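Side-chain contacts in beta 1-3 glucanase (Clostridium beijerinckii NCIMB 8052, PDB 5H4E), which probably hydrolyses beta-1,3-glucan chains, as a glucanase domain of glycoside hydrolase family 64: residues Val13-Asn18 with Asp24-Ala29; Met97-Gly102 with Phe158-Asn163. All blocks are in the same frame, centred on the assembly; numbering follows the deposited sequence.

Interaction 1: Val13-Asn18 with Asp24-Ala29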
loop_
_atom_site.group_PDB
_atom_site.type_symbol
_atom_site.label_atom_id
_atom_site.label_comp_id
_atom_site.label_asym_id
_atom_site.label_seq_id
_atom_site.Cartn_x
_atom_site.Cartn_y
_atom_site.Cartn_z
ATOM N N VAL A 13 -1.259 -10.631 -16.409
ATOM C CA VAL A 13 -2.578 -10.487 -15.785
ATOM C C VAL A 13 -3.376 -11.763 -16.030
ATOM O O VAL A 13 -3.433 -12.263 -17.159
ATOM C CB VAL A 13 -3.372 -9.261 -16.324
ATOM C CG1 VAL A 13 -4.723 -9.141 -15.606
ATOM C CG2 VAL A 13 -2.572 -7.969 -16.135
ATOM N N LYS A 14 -3.961 -12.308 -14.965
ATOM C CA LYS A 14 -4.852 -13.459 -15.085
ATOM C C LYS A 14 -6.267 -13.111 -14.622
ATOM O O LYS A 14 -6.479 -12.678 -13.488
ATOM C CB LYS A 14 -4.308 -14.649 -14.288
ATOM C CG LYS A 14 -5.147 -15.902 -14.400
ATOM C CD LYS A 14 -4.946 -16.606 -15.729
ATOM C CE LYS A 14 -5.825 -17.849 -15.806
ATOM N NZ LYS A 14 -5.819 -18.580 -14.497
ATOM N N ASN A 15 -7.235 -13.329 -15.507
ATOM C CA ASN A 15 -8.639 -13.013 -15.239
ATOM C C ASN A 15 -9.324 -14.109 -14.432
ATOM O O ASN A 15 -9.644 -15.181 -14.967
ATOM C CB ASN A 15 -9.356 -12.789 -16.580
ATOM C CG ASN A 15 -10.803 -12.331 -16.435
ATOM O OD1 ASN A 15 -11.383 -12.355 -15.355
ATOM N ND2 ASN A 15 -11.391 -11.920 -17.547
ATOM N N ASN A 16 -9.546 -13.853 -13.141
ATOM C CA ASN A 16 -10.223 -14.826 -12.279
ATOM C C ASN A 16 -11.572 -14.307 -11.786
ATOM O O ASN A 16 -12.015 -14.649 -10.686
ATOM C CB ASN A 16 -9.340 -15.196 -11.084
ATOM C CG ASN A 16 -8.077 -15.927 -11.498
ATOM O OD1 ASN A 16 -8.095 -16.750 -12.415
ATOM N ND2 ASN A 16 -6.969 -15.621 -10.835
ATOM N N THR A 17 -12.210 -13.476 -12.601
ATOM C CA THR A 17 -13.465 -12.835 -12.214
ATOM C C THR A 17 -14.671 -13.735 -12.488
ATOM O O THR A 17 -15.821 -13.332 -12.270
ATOM C CB THR A 17 -13.657 -11.493 -12.933
ATOM O OG1 THR A 17 -13.861 -11.708 -14.337
ATOM C CG2 THR A 17 -12.435 -10.608 -12.738
ATOM N N ASN A 18 -14.399 -14.955 -12.950
ATOM C CA ASN A 18 -15.439 -15.975 -13.153
ATOM C C ASN A 18 -16.637 -15.484 -13.965
ATOM O O ASN A 18 -17.774 -15.855 -13.687
ATOM C CB ASN A 18 -15.930 -16.511 -11.806
ATOM C CG ASN A 18 -14.931 -17.454 -11.144
ATOM O OD1 ASN A 18 -14.231 -18.216 -11.820
ATOM N ND2 ASN A 18 -14.870 -17.411 -9.810
ATOM N N ASP A 24 -11.458 -8.100 -22.423
ATOM C CA ASP A 24 -11.760 -6.858 -23.120
ATOM C C ASP A 24 -12.293 -5.783 -22.158
ATOM O O ASP A 24 -12.454 -4.627 -22.541
ATOM C CB ASP A 24 -12.779 -7.121 -24.233
ATOM C CG ASP A 24 -12.766 -6.053 -25.297
ATOM O OD1 ASP A 24 -11.683 -5.785 -25.872
ATOM O OD2 ASP A 24 -13.839 -5.472 -25.555
ATOM N N GLN A 25 -12.554 -6.170 -20.909
ATOM C CA GLN A 25 -13.085 -5.246 -19.908
ATOM C C GLN A 25 -12.103 -5.003 -18.755
ATOM O O GLN A 25 -12.457 -4.406 -17.732
ATOM C CB GLN A 25 -14.407 -5.778 -19.363
ATOM C CG GLN A 25 -15.474 -5.904 -20.441
ATOM C CD GLN A 25 -16.710 -6.638 -19.976
ATOM O OE1 GLN A 25 -16.629 -7.568 -19.174
ATOM N NE2 GLN A 25 -17.871 -6.225 -20.489
ATOM N N ILE A 26 -10.878 -5.477 -18.928
ATOM C CA ILE A 26 -9.835 -5.287 -17.925
ATOM C C ILE A 26 -8.744 -4.404 -18.513
ATOM O O ILE A 26 -8.260 -4.670 -19.608
ATOM C CB ILE A 26 -9.256 -6.635 -17.475
ATOM C CG1 ILE A 26 -10.354 -7.483 -16.825
ATOM C CG2 ILE A 26 -8.088 -6.428 -16.500
ATOM C CD1 ILE A 26 -9.908 -8.914 -16.508
ATOM N N TYR A 27 -8.370 -3.351 -17.794
ATOM C CA TYR A 27 -7.376 -2.404 -18.289
ATOM C C TYR A 27 -6.168 -2.329 -17.374
ATOM O O TYR A 27 -6.330 -2.233 -16.168
ATOM C CB TYR A 27 -7.981 -1.013 -18.410
ATOM C CG TYR A 27 -9.166 -0.928 -19.342
ATOM C CD1 TYR A 27 -9.033 -0.348 -20.603
ATOM C CD2 TYR A 27 -10.420 -1.407 -18.963
ATOM C CE1 TYR A 27 -10.110 -0.255 -21.468
ATOM C CE2 TYR A 27 -11.518 -1.316 -19.836
ATOM C CZ TYR A 27 -11.345 -0.733 -21.083
ATOM O OH TYR A 27 -12.403 -0.621 -21.965
ATOM N N TRP A 28 -4.961 -2.343 -17.935
ATOM C CA TRP A 28 -3.780 -2.131 -17.104
ATOM C C TRP A 28 -2.884 -1.004 -17.614
ATOM O O TRP A 28 -2.834 -0.720 -18.818
ATOM C CB TRP A 28 -2.970 -3.419 -16.986
ATOM C CG TRP A 28 -2.368 -3.870 -18.275
ATOM C CD1 TRP A 28 -2.921 -4.736 -19.181
ATOM C CD2 TRP A 28 -1.099 -3.499 -18.803
ATOM N NE1 TRP A 28 -2.067 -4.923 -20.235
ATOM C CE2 TRP A 28 -0.944 -4.168 -20.030
ATOM C CE3 TRP A 28 -0.071 -2.661 -18.358
ATOM C CZ2 TRP A 28 0.187 -4.023 -20.819
ATOM C CZ3 TRP A 28 1.053 -2.523 -19.145
ATOM C CH2 TRP A 28 1.173 -3.203 -20.359
ATOM N N ALA A 29 -2.191 -0.368 -16.675
ATOM C CA ALA A 29 -1.160 0.623 -16.958
ATOM C C ALA A 29 -0.093 0.512 -15.879
ATOM O O ALA A 29 -0.414 0.262 -14.719
ATOM C CB ALA A 29 -1.751 2.039 -16.991
#
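Asn15 and Ile26 meet because both side chains are turned across the gap between their strands. In Asn15 the carboxamide carbon CG lies anti to the backbone N (chi1 -175°), which extends the amide toward the other strand; in Ile26, CG1 lies anti to the carbonyl carbon and chi2 (173°) straightens the arm, so that its end methyl CD1 rests over one face of the amide. Ile26 CD1 is 3.5 Å from Asn15 ND2 and equally near Asn15 CG, a van der Waals contact of a methyl with an amide and not a hydrogen bond. The polar atoms of that amide are engaged elsewhere. Asn15 OD1 accepts from Thr17 N at 3.1 Å, the bond that defines an Asx turn, and from Thr17 OG1 at 2.8 Å. Both donors lie in the carbonyl plane, the hydroxyl on a lone pair, so two bonds fix the amide's rotation, and ND2 adds bonds to Tyr21 O and Asn23 OD1. Asparagine suits the place: its short amide can accept from both Thr17 donors while one face receives a methyl.

Farther along, the contact is wholly apolar and looser. The branched Val13 divides its methyls, with Val13 CG1 4.4 Å from Ile26 CG2 and Val13 CG2 4.5 Å from Trp28 CD1, while the indole nitrogen of Trp28 donates to Gln84 O. All three are buried, and beta-branched valine and isoleucine suit strands whose apolar faces meet. The axes of segments 13-16 and 26-29 run nearly antiparallel (154°) but come no nearer than 9.8 Å, and no hydrogen bond crosses between them. They belong to different sheets: strand 9-16 lies between strands 86-92 and 366-374, whereas strand 26-33 pairs with strand 95-101, whose Met97 and Ile99 pack against Val13 and Ile26 respectively.

Interaction 2: Met97-Gly102 with Phe158-Asn163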
loop_
_atom_site.group_PDB
_atom_site.type_symbol
_atom_site.label_atom_id
_atom_site.label_comp_id
_atom_site.label_asym_id
_atom_site.label_seq_id
_atom_site.Cartn_x
_atom_site.Cartn_y
_atom_site.Cartn_z
ATOM N N MET A 97 1.272 -0.833 -10.912
ATOM C CA MET A 97 0.488 -1.374 -12.012
ATOM C C MET A 97 -0.984 -1.267 -11.661
ATOM O O MET A 97 -1.487 -2.075 -10.890
ATOM C CB MET A 97 0.851 -2.836 -12.302
ATOM C CG MET A 97 0.080 -3.434 -13.478
ATOM S SD MET A 97 0.781 -5.049 -13.904
ATOM C CE MET A 97 -0.019 -5.408 -15.462
ATOM N N TYR A 98 -1.667 -0.264 -12.208
ATOM C CA TYR A 98 -3.102 -0.108 -11.977
ATOM C C TYR A 98 -3.862 -1.070 -12.875
ATOM O O TYR A 98 -3.590 -1.145 -14.066
ATOM C CB TYR A 98 -3.574 1.329 -12.279
ATOM C CG TYR A 98 -3.085 2.389 -11.320
ATOM C CD1 TYR A 98 -3.788 2.674 -10.156
ATOM C CD2 TYR A 98 -1.946 3.134 -11.601
ATOM C CE1 TYR A 98 -3.358 3.650 -9.285
ATOM C CE2 TYR A 98 -1.503 4.112 -10.732
ATOM C CZ TYR A 98 -2.221 4.369 -9.576
ATOM O OH TYR A 98 -1.796 5.343 -8.702
ATOM N N ILE A 99 -4.817 -1.794 -12.303
ATOM C CA ILE A 99 -5.644 -2.709 -13.065
ATOM C C ILE A 99 -7.099 -2.393 -12.744
ATOM O O ILE A 99 -7.524 -2.547 -11.599
ATOM C CB ILE A 99 -5.317 -4.181 -12.746
ATOM C CG1 ILE A 99 -3.845 -4.465 -13.078
ATOM C CG2 ILE A 99 -6.239 -5.131 -13.553
ATOM C CD1 ILE A 99 -3.352 -5.808 -12.597
ATOM N N SER A 100 -7.849 -1.928 -13.743
ATOM C CA SER A 100 -9.237 -1.526 -13.513
ATOM C C SER A 100 -10.197 -2.378 -14.330
ATOM O O SER A 100 -9.815 -2.984 -15.330
ATOM C CB SER A 100 -9.446 -0.042 -13.831
ATOM O OG SER A 100 -9.123 0.247 -15.181
ATOM N N TYR A 101 -11.440 -2.436 -13.866
ATOM C CA TYR A 101 -12.482 -3.217 -14.509
ATOM C C TYR A 101 -13.477 -2.272 -15.193
ATOM O O TYR A 101 -13.800 -1.210 -14.644
ATOM C CB TYR A 101 -13.212 -4.076 -13.472
ATOM C CG TYR A 101 -12.437 -5.219 -12.842
ATOM C CD1 TYR A 101 -11.275 -5.734 -13.422
ATOM C CD2 TYR A 101 -12.910 -5.823 -11.678
ATOM C CE1 TYR A 101 -10.601 -6.805 -12.836
ATOM C CE2 TYR A 101 -12.253 -6.877 -11.092
ATOM C CZ TYR A 101 -11.109 -7.371 -11.669
ATOM O OH TYR A 101 -10.481 -8.432 -11.049
ATOM N N GLY A 102 -13.969 -2.646 -16.373
ATOM C CA GLY A 102 -15.043 -1.899 -17.015
ATOM C C GLY A 102 -14.594 -0.699 -17.828
ATOM O O GLY A 102 -15.057 -0.484 -18.948
ATOM N N PHE A 158 -9.986 -1.826 0.098
ATOM C CA PHE A 158 -10.299 -3.093 -0.545
ATOM C C PHE A 158 -11.418 -2.890 -1.554
ATOM O O PHE A 158 -12.539 -2.510 -1.174
ATOM C CB PHE A 158 -10.733 -4.156 0.453
ATOM C CG PHE A 158 -11.229 -5.415 -0.206
ATOM C CD1 PHE A 158 -10.344 -6.420 -0.557
ATOM C CD2 PHE A 158 -12.571 -5.581 -0.503
ATOM C CE1 PHE A 158 -10.793 -7.573 -1.195
ATOM C CE2 PHE A 158 -13.031 -6.723 -1.133
ATOM C CZ PHE A 158 -12.143 -7.719 -1.490
ATOM N N CYS A 159 -11.136 -3.175 -2.820
ATOM C CA CYS A 159 -12.154 -3.077 -3.869
ATOM C C CYS A 159 -12.520 -4.455 -4.428
ATOM O O CYS A 159 -13.677 -4.841 -4.394
ATOM C CB CYS A 159 -11.686 -2.156 -5.002
ATOM S SG CYS A 159 -12.892 -2.028 -6.340
ATOM N N TYR A 160 -11.539 -5.193 -4.954
ATOM C CA TYR A 160 -11.800 -6.550 -5.422
ATOM C C TYR A 160 -10.650 -7.466 -5.020
ATOM O O TYR A 160 -9.532 -6.993 -4.825
ATOM C CB TYR A 160 -12.035 -6.581 -6.950
ATOM C CG TYR A 160 -10.890 -6.137 -7.849
ATOM C CD1 TYR A 160 -9.788 -6.960 -8.063
ATOM C CD2 TYR A 160 -10.939 -4.912 -8.522
ATOM C CE1 TYR A 160 -8.745 -6.568 -8.899
ATOM C CE2 TYR A 160 -9.900 -4.508 -9.375
ATOM C CZ TYR A 160 -8.806 -5.348 -9.555
ATOM O OH TYR A 160 -7.775 -4.979 -10.389
ATOM N N PRO A 161 -10.919 -8.772 -4.873
ATOM C CA PRO A 161 -9.838 -9.651 -4.415
ATOM C C PRO A 161 -8.764 -9.868 -5.481
ATOM O O PRO A 161 -9.086 -10.091 -6.656
ATOM C CB PRO A 161 -10.559 -10.960 -4.103
ATOM C CG PRO A 161 -11.790 -10.933 -4.937
ATOM C CD PRO A 161 -12.200 -9.486 -4.993
ATOM N N TYR A 162 -7.498 -9.779 -5.082
ATOM C CA TYR A 162 -6.406 -10.072 -6.010
ATOM C C TYR A 162 -5.179 -10.566 -5.258
ATOM O O TYR A 162 -5.043 -10.366 -4.054
ATOM C CB TYR A 162 -6.069 -8.852 -6.899
ATOM C CG TYR A 162 -5.318 -7.687 -6.261
ATOM C CD1 TYR A 162 -4.190 -7.153 -6.864
ATOM C CD2 TYR A 162 -5.776 -7.081 -5.086
ATOM C CE1 TYR A 162 -3.521 -6.055 -6.301
ATOM C CE2 TYR A 162 -5.113 -5.998 -4.523
ATOM C CZ TYR A 162 -3.990 -5.493 -5.132
ATOM O OH TYR A 162 -3.328 -4.405 -4.564
ATOM N N ASN A 163 -4.331 -11.290 -5.970
ATOM C CA ASN A 163 -3.162 -11.881 -5.344
ATOM C C ASN A 163 -2.104 -11.974 -6.410
ATOM O O ASN A 163 -2.415 -11.888 -7.607
ATOM C CB ASN A 163 -3.490 -13.260 -4.722
ATOM C CG ASN A 163 -3.914 -14.310 -5.751
ATOM O OD1 ASN A 163 -3.085 -14.895 -6.455
ATOM N ND2 ASN A 163 -5.208 -14.580 -5.809
#
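Tyr160 loses the most surface in this contact, followed by Tyr101 and then Ile99, and the three meet in one compact arrangement. The rings of Tyr101 and Tyr160 approach from opposite directions and lie face to face, their centroids 4.1 Å apart and their planes inclined by only 18°. The stack is offset: Tyr101 CE2 sits 3.4 Å above the Tyr160 plane, toward the rim, and comes within 3.5 Å of Tyr160 CD2. At the other end of the overlap the hydroxyl oxygen of Tyr101 lies over the same face, 3.3 Å from Tyr160 CE1, and its polar partner is Gly374 O. Tyrosine suits position 101 by offering a ring face to the stack and a hydroxyl to that carbonyl.

Tyr160 reaches across from the loop leading into strand 162-168, and so ties the mixed sheet to strand 95-101 of the antiparallel sheet. Its CG takes the position between the backbone N and the carbonyl carbon (chi1 62°), which carries the ring over Tyr101 and its hydroxyl on to strand 95-101. There Tyr160 OH donates to Ile99 O at 2.7 Å. The carbonyl oxygen lies at the edge of the ring, near its plane, but the hydroxyl stands 50° out of the carbonyl plane and is not on a lone pair. The Ile99 side chain crosses that of Tyr160 at about a right angle, and its CB and CG2 each lie 3.5 Å from Tyr160 OH, packing hydrocarbon beside the polar tip. Tyrosine suits position 160 because it joins a broad face for stacking to a donor at its far end.

Glu137 OE2 accepts from the backbone N of Tyr160. The chemistry therefore gives a buried ring two different restraints, dispersion across its face and a hydrogen bond anchoring its hydroxyl to the strand, which together probably restrict its motion.

In the fold
Interactions 1 and 2 have centres about 8 Å apart and touch directly. Their strands 26-33 and 95-101 are antiparallel neighbours in one sheet, joined by probable backbone hydrogen bonds, Gln25 O to Gly102 N at 2.7 Å and Ala29 O to Tyr98 N at 2.9 Å. Side chains connect them too: Thr17 CG2 lies 3.4 Å from Tyr101 OH, and Val13 CG2 lies 3.7 Å from Met97 CE. Strand 366-374 serves both, since Val373 packs on Val13 in interaction 1 and on Tyr101 and Tyr160 in interaction 2. The two contacts thus form adjoining, largely buried parts of the packing between the antiparallel sheet and the mixed sheet with the loop leading into it.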